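Local coordinates for protein farnesyl diphosphate phosphatase YisP (Bacillus subtilis subsp. subtilis, PDB 3WE9) that hydrolyses farnesyl diphosphate to farnesol and diphosphate, a reaction that supports biofilm formation in this bacterium, at residues E246-A250 and K251-V255; T202-W205 and E206-F210. All coordinates share one frame; numbering follows the deposited sequence.

Contact 1: residues E246-A250 and K251-V255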
ATOM      1  N   GLU A 246       4.984   7.606 -12.324  1.00 19.00           N
ATOM      2  CA  GLU A 246       5.450   8.588 -13.298  1.00 21.58           C
ATOM      3  C   GLU A 246       6.858   9.083 -12.950  1.00 19.79           C
ATOM      4  O   GLU A 246       7.692   9.272 -13.840  1.00 20.12           O
ATOM      5  CB  GLU A 246       4.468   9.761 -13.374  1.00 23.99           C
ATOM      6  CG  GLU A 246       3.084   9.364 -13.873  1.00 30.95           C
ATOM      7  CD  GLU A 246       3.067   8.941 -15.343  1.00 37.51           C
ATOM      8  OE1 GLU A 246       3.798   7.995 -15.720  1.00 37.31           O
ATOM      9  OE2 GLU A 246       2.313   9.561 -16.128  1.00 41.55           O
ATOM     10  N   LYS A 247       7.132   9.270 -11.661  1.00 19.66           N
ATOM     11  CA  LYS A 247       8.448   9.734 -11.227  1.00 20.44           C
ATOM     12  C   LYS A 247       9.514   8.702 -11.575  1.00 20.49           C
ATOM     13  O   LYS A 247      10.605   9.039 -12.043  1.00 18.45           O
ATOM     14  CB  LYS A 247       8.466   9.994  -9.714  1.00 19.97           C
ATOM     15  CG  LYS A 247       9.800  10.561  -9.213  1.00 21.43           C
ATOM     16  CD  LYS A 247       9.774  10.923  -7.733  1.00 23.54           C
ATOM     17  CE  LYS A 247      11.108  11.542  -7.306  1.00 25.79           C
ATOM     18  NZ  LYS A 247      11.121  11.962  -5.877  1.00 24.96           N
ATOM     19  N   ILE A 248       9.194   7.437 -11.333  1.00 18.79           N
ATOM     20  CA  ILE A 248      10.121   6.353 -11.630  1.00 17.58           C
ATOM     21  C   ILE A 248      10.457   6.380 -13.122  1.00 18.09           C
ATOM     22  O   ILE A 248      11.619   6.243 -13.508  1.00 18.06           O
ATOM     23  CB  ILE A 248       9.502   4.983 -11.240  1.00 17.46           C
ATOM     24  CG1 ILE A 248       9.288   4.939  -9.719  1.00 15.92           C
ATOM     25  CG2 ILE A 248      10.414   3.843 -11.697  1.00 15.23           C
ATOM     26  CD1 ILE A 248       8.551   3.703  -9.210  1.00 15.48           C
ATOM     27  N   ARG A 249       9.440   6.568 -13.956  1.00 17.51           N
ATOM     28  CA  ARG A 249       9.656   6.624 -15.397  1.00 20.08           C
ATOM     29  C   ARG A 249      10.535   7.826 -15.740  1.00 21.25           C
ATOM     30  O   ARG A 249      11.425   7.734 -16.584  1.00 21.38           O
ATOM     31  CB  ARG A 249       8.320   6.729 -16.131  1.00 21.61           C
ATOM     32  CG  ARG A 249       7.507   5.446 -16.088  1.00 22.01           C
ATOM     33  CD  ARG A 249       6.123   5.622 -16.700  1.00 23.64           C
ATOM     34  NE  ARG A 249       5.384   4.364 -16.690  1.00 20.17           N
ATOM     35  CZ  ARG A 249       4.152   4.222 -16.217  1.00 22.98           C
ATOM     36  NH1 ARG A 249       3.504   5.267 -15.711  1.00 21.85           N
ATOM     37  NH2 ARG A 249       3.573   3.032 -16.239  1.00 22.35           N
ATOM     38  N   ALA A 250      10.274   8.943 -15.068  1.00 21.94           N
ATOM     39  CA  ALA A 250      11.020  10.181 -15.273  1.00 25.38           C
ATOM     40  C   ALA A 250      12.476  10.029 -14.852  1.00 25.35           C
ATOM     41  O   ALA A 250      13.365  10.708 -15.371  1.00 24.89           O
ATOM     42  CB  ALA A 250      10.368  11.321 -14.482  1.00 26.02           C
ATOM     43  N   LYS A 251      12.719   9.135 -13.903  1.00 23.88           N
ATOM     44  CA  LYS A 251      14.071   8.916 -13.427  1.00 25.20           C
ATOM     45  C   LYS A 251      14.695   7.661 -14.016  1.00 22.65           C
ATOM     46  O   LYS A 251      15.510   6.996 -13.377  1.00 22.47           O
ATOM     47  CB  LYS A 251      14.090   8.854 -11.906  1.00 27.97           C
ATOM     48  CG  LYS A 251      13.549  10.107 -11.230  1.00 33.25           C
ATOM     49  CD  LYS A 251      14.390  11.324 -11.554  1.00 36.38           C
ATOM     50  CE  LYS A 251      13.864  12.558 -10.837  1.00 39.48           C
ATOM     51  NZ  LYS A 251      14.680  13.758 -11.172  1.00 41.70           N
ATOM     52  N   GLN A 252      14.271   7.335 -15.231  1.00 21.05           N
ATOM     53  CA  GLN A 252      14.821   6.215 -15.979  1.00 20.31           C
ATOM     54  C   GLN A 252      14.772   4.830 -15.335  1.00 17.68           C
ATOM     55  O   GLN A 252      15.684   4.029 -15.527  1.00 18.46           O
ATOM     56  CB  GLN A 252      16.267   6.547 -16.355  1.00 22.06           C
ATOM     57  CG  GLN A 252      16.449   7.979 -16.860  1.00 24.69           C
ATOM     58  CD  GLN A 252      15.433   8.362 -17.922  1.00 29.11           C
ATOM     59  OE1 GLN A 252      14.477   9.101 -17.659  1.00 30.27           O
ATOM     60  NE2 GLN A 252      15.631   7.854 -19.133  1.00 29.90           N
ATOM     61  N   HIS A 253      13.720   4.551 -14.576  1.00 18.08           N
ATOM     62  CA  HIS A 253      13.559   3.238 -13.948  1.00 18.30           C
ATOM     63  C   HIS A 253      14.781   2.804 -13.138  1.00 18.81           C
ATOM     64  O   HIS A 253      15.056   1.614 -13.020  1.00 17.68           O
ATOM     65  CB  HIS A 253      13.286   2.182 -15.026  1.00 15.01           C
ATOM     66  CG  HIS A 253      12.082   2.474 -15.868  1.00 15.92           C
ATOM     67  ND1 HIS A 253      12.140   3.237 -17.015  1.00 17.11           N
ATOM     68  CD2 HIS A 253      10.782   2.128 -15.712  1.00 15.76           C
ATOM     69  CE1 HIS A 253      10.928   3.348 -17.531  1.00 16.33           C
ATOM     70  NE2 HIS A 253      10.085   2.684 -16.758  1.00 17.98           N
ATOM     71  N   ASP A 254      15.491   3.772 -12.563  1.00 20.36           N
ATOM     72  CA  ASP A 254      16.716   3.517 -11.800  1.00 19.73           C
ATOM     73  C   ASP A 254      16.412   2.975 -10.394  1.00 20.02           C
ATOM     74  O   ASP A 254      16.989   3.430  -9.398  1.00 19.03           O
ATOM     75  CB  ASP A 254      17.507   4.832 -11.718  1.00 21.34           C
ATOM     76  CG  ASP A 254      19.007   4.627 -11.572  1.00 21.45           C
ATOM     77  OD1 ASP A 254      19.514   3.505 -11.771  1.00 21.96           O
ATOM     78  OD2 ASP A 254      19.694   5.623 -11.269  1.00 26.15           O
ATOM     79  N   VAL A 255      15.532   1.975 -10.329  1.00 18.65           N
ATOM     80  CA  VAL A 255      15.110   1.393  -9.057  1.00 17.78           C
ATOM     81  C   VAL A 255      16.035   0.369  -8.416  1.00 18.14           C
ATOM     82  O   VAL A 255      15.759  -0.087  -7.310  1.00 17.03           O
ATOM     83  CB  VAL A 255      13.693   0.766  -9.180  1.00 18.16           C
ATOM     84  CG1 VAL A 255      12.680   1.846  -9.516  1.00 16.45           C
ATOM     85  CG2 VAL A 255      13.696  -0.325 -10.242  1.00 17.00           C
TER

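Contact 2: residues T202-W205 and E206-F210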
ATOM      1  N   THR A 202      13.007  -2.444 -18.710  1.00 13.15           N
ATOM      2  CA  THR A 202      11.919  -1.477 -18.709  1.00 14.23           C
ATOM      3  C   THR A 202      10.629  -2.104 -19.238  1.00 13.58           C
ATOM      4  O   THR A 202       9.539  -1.766 -18.776  1.00 14.29           O
ATOM      5  CB  THR A 202      12.281  -0.199 -19.515  1.00 15.68           C
ATOM      6  OG1 THR A 202      12.628  -0.550 -20.858  1.00 18.55           O
ATOM      7  CG2 THR A 202      13.458   0.519 -18.860  1.00 17.79           C
ATOM      8  N   MET A 203      10.749  -3.014 -20.201  1.00 12.88           N
ATOM      9  CA  MET A 203       9.570  -3.700 -20.727  1.00 13.78           C
ATOM     10  C   MET A 203       8.965  -4.589 -19.641  1.00 12.56           C
ATOM     11  O   MET A 203       7.746  -4.680 -19.509  1.00 12.42           O
ATOM     12  CB  MET A 203       9.936  -4.548 -21.947  1.00 15.32           C
ATOM     13  CG  MET A 203      10.194  -3.715 -23.187  1.00 20.12           C
ATOM     14  SD  MET A 203      10.651  -4.734 -24.587  1.00 31.17           S
ATOM     15  CE  MET A 203       9.024  -5.159 -25.235  1.00 27.97           C
ATOM     16  N   THR A 204       9.832  -5.237 -18.866  1.00 11.82           N
ATOM     17  CA  THR A 204       9.405  -6.100 -17.771  1.00 13.69           C
ATOM     18  C   THR A 204       8.699  -5.244 -16.720  1.00 13.75           C
ATOM     19  O   THR A 204       7.602  -5.567 -16.261  1.00 12.44           O
ATOM     20  CB  THR A 204      10.619  -6.797 -17.115  1.00 13.73           C
ATOM     21  OG1 THR A 204      11.239  -7.669 -18.072  1.00 14.72           O
ATOM     22  CG2 THR A 204      10.182  -7.606 -15.879  1.00 14.87           C
ATOM     23  N   TRP A 205       9.335  -4.134 -16.360  1.00 12.25           N
ATOM     24  CA  TRP A 205       8.793  -3.221 -15.364  1.00 13.13           C
ATOM     25  C   TRP A 205       7.451  -2.639 -15.811  1.00 13.07           C
ATOM     26  O   TRP A 205       6.502  -2.604 -15.037  1.00 11.17           O
ATOM     27  CB  TRP A 205       9.792  -2.085 -15.113  1.00 11.90           C
ATOM     28  CG  TRP A 205       9.464  -1.213 -13.950  1.00 13.51           C
ATOM     29  CD1 TRP A 205       9.933  -1.337 -12.671  1.00 13.60           C
ATOM     30  CD2 TRP A 205       8.629  -0.045 -13.960  1.00 13.56           C
ATOM     31  NE1 TRP A 205       9.448  -0.316 -11.885  1.00 14.31           N
ATOM     32  CE2 TRP A 205       8.645   0.488 -12.649  1.00 13.98           C
ATOM     33  CE3 TRP A 205       7.872   0.597 -14.947  1.00 13.05           C
ATOM     34  CZ2 TRP A 205       7.932   1.646 -12.301  1.00 13.79           C
ATOM     35  CZ3 TRP A 205       7.159   1.756 -14.600  1.00 17.68           C
ATOM     36  CH2 TRP A 205       7.197   2.262 -13.287  1.00 15.82           C
ATOM     37  N   GLU A 206       7.380  -2.178 -17.057  1.00 12.13           N
ATOM     38  CA  GLU A 206       6.148  -1.591 -17.578  1.00 13.85           C
ATOM     39  C   GLU A 206       5.016  -2.617 -17.688  1.00 13.35           C
ATOM     40  O   GLU A 206       3.844  -2.284 -17.524  1.00 13.90           O
ATOM     41  CB  GLU A 206       6.406  -0.934 -18.940  1.00 15.84           C
ATOM     42  CG  GLU A 206       7.270   0.342 -18.883  1.00 18.26           C
ATOM     43  CD  GLU A 206       6.603   1.492 -18.126  1.00 19.48           C
ATOM     44  OE1 GLU A 206       5.391   1.401 -17.844  1.00 19.21           O
ATOM     45  OE2 GLU A 206       7.288   2.497 -17.819  1.00 19.43           O
ATOM     46  N   TYR A 207       5.369  -3.868 -17.953  1.00 14.28           N
ATOM     47  CA  TYR A 207       4.361  -4.919 -18.067  1.00 13.69           C
ATOM     48  C   TYR A 207       3.656  -5.088 -16.721  1.00 12.98           C
ATOM     49  O   TYR A 207       2.437  -5.264 -16.668  1.00 12.72           O
ATOM     50  CB  TYR A 207       5.008  -6.239 -18.494  1.00 12.46           C
ATOM     51  CG  TYR A 207       4.019  -7.294 -18.951  1.00 13.49           C
ATOM     52  CD1 TYR A 207       3.427  -7.222 -20.213  1.00 13.62           C
ATOM     53  CD2 TYR A 207       3.686  -8.368 -18.128  1.00 15.97           C
ATOM     54  CE1 TYR A 207       2.527  -8.199 -20.646  1.00 17.96           C
ATOM     55  CE2 TYR A 207       2.787  -9.351 -18.548  1.00 16.43           C
ATOM     56  CZ  TYR A 207       2.214  -9.261 -19.809  1.00 17.92           C
ATOM     57  OH  TYR A 207       1.347 -10.240 -20.239  1.00 20.58           O
ATOM     58  N   ILE A 208       4.429  -5.030 -15.637  1.00 12.62           N
ATOM     59  CA  ILE A 208       3.886  -5.157 -14.287  1.00 12.29           C
ATOM     60  C   ILE A 208       3.182  -3.851 -13.890  1.00 13.09           C
ATOM     61  O   ILE A 208       2.130  -3.872 -13.248  1.00 12.00           O
ATOM     62  CB  ILE A 208       5.015  -5.480 -13.263  1.00 13.18           C
ATOM     63  CG1 ILE A 208       5.706  -6.790 -13.662  1.00 14.39           C
ATOM     64  CG2 ILE A 208       4.445  -5.594 -11.842  1.00 10.54           C
ATOM     65  CD1 ILE A 208       6.969  -7.091 -12.868  1.00 15.78           C
ATOM     66  N   ALA A 209       3.757  -2.714 -14.285  1.00 12.54           N
ATOM     67  CA  ALA A 209       3.156  -1.415 -13.964  1.00 14.99           C
ATOM     68  C   ALA A 209       1.775  -1.296 -14.632  1.00 15.38           C
ATOM     69  O   ALA A 209       0.861  -0.658 -14.097  1.00 13.79           O
ATOM     70  CB  ALA A 209       4.077  -0.272 -14.435  1.00 12.59           C
ATOM     71  N   PHE A 210       1.634  -1.915 -15.801  1.00 15.18           N
ATOM     72  CA  PHE A 210       0.367  -1.902 -16.537  1.00 16.80           C
ATOM     73  C   PHE A 210      -0.745  -2.501 -15.665  1.00 16.73           C
ATOM     74  O   PHE A 210      -1.861  -1.975 -15.608  1.00 15.85           O
ATOM     75  CB  PHE A 210       0.504  -2.708 -17.835  1.00 16.90           C
ATOM     76  CG  PHE A 210      -0.697  -2.621 -18.730  1.00 22.13           C
ATOM     77  CD1 PHE A 210      -0.813  -1.598 -19.665  1.00 24.62           C
ATOM     78  CD2 PHE A 210      -1.725  -3.551 -18.621  1.00 23.44           C
ATOM     79  CE1 PHE A 210      -1.939  -1.499 -20.482  1.00 25.93           C
ATOM     80  CE2 PHE A 210      -2.860  -3.462 -19.434  1.00 27.13           C
ATOM     81  CZ  PHE A 210      -2.963  -2.433 -20.364  1.00 26.28           C
TER

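Contact 1: residues E246-A250 and K251-V255
A Schellman motif ends helix 228-250: His253 N reaches back to Ile248 O at 2.9 Å, and Gln252 N bonds to Arg249 O at 3.2 Å. Gln252 is the C-prime residue, and its positive phi of 57° turns the chain out of the helix. Lys251 N still makes the helical bond to Lys247 O at 2.8 Å. The turn brings the His253 imidazole back beside Arg249, whose CA lies over one ring face, off toward the rim, while His253 NE2, which probably hydrogen-bonds to Glu206, lies 3.8 Å from Arg249 CG. Arginine suits this place because its long chain, extended from CG to NE, packs with carbon and delivers charge beyond it. Arg249 NH1 pairs with Glu246 OE1 at 2.7 Å; OE1 lies near the guanidinium plane, while NH1 approaches from above the carboxylate plane. NH1 also forms a salt bridge with Glu213. With an alanine in its place, Glu246 and Glu213 would probably lose this cationic partner, Glu206 one of its two grips, and a gap would open beside His253. On the buried side, Ile248 and Val255, branched and apolar, cross at about a right angle, with CG2 of Ile248 against CG1 of Val255 at 3.7 Å.

Contact 2: residues T202-W205 and E206-F210
Glu206 OE2, lying at the edge of the Trp205 ring and near its plane, is gripped by two donors from beyond this helix: Arg249 NE through a salt bridge and His253 NE2 through a probable hydrogen bond. It stands 3.3 Å from Trp205 CZ3, where an aromatic C-H edge, slightly positive, probably suits a carboxylate oxygen. The ring and carboxylate planes are 75° apart, so the acid is not stacked on the indole. A bend at chi2 (-65°) folds the glutamate back to this edge, with its CG in the ring plane and 3.1 Å from Thr202 O. Glutamate fits because it is long enough to curl past the ring and still present its charge to both partners.

With CG anti to the backbone N (chi1 -170°), the Trp205 indole swings outward from the helix, its six-membered ring leaning only slightly toward the following turn. There the methyl of Ala209 makes an off-centre CH-pi contact, Ala209 CB to Trp205 CZ3 being 3.7 Å; alanine's single methyl is small enough to come close to so broad a ring. The indole NE1 is satisfied by Leu165 O, and His253 meets the ring edge-to-face.

Beneath the side chains, Glu206 N bonds to Thr202 O at 2.8 Å, and Ala209 N reaches Trp205 O, also at 2.8 Å. These i to i+4 bonds define one of the long alpha-helices from which the all-helical fold of the squalene and phytoene synthase family is built.

In the fold
Followed from the N terminus, the chain reaches contact 2 first, early in helix 199-221, then turns back into helix 228-250, whose last turn and exit loop form contact 1. Both are local: contact 2 spans successive helical turns, while contact 1 caps a helix end before the loop leading to helix 264-271. They stand in series, neither enclosing nor crossing the other, with centres about 12 Å apart. Since the two helices run in opposite directions here, the beginning of one meets the end of the other. The contacts touch through packing, Ile248 CG2 lying 3.4 Å from Trp205 CZ2, and through charge, tying consecutive helices and the exit loop together.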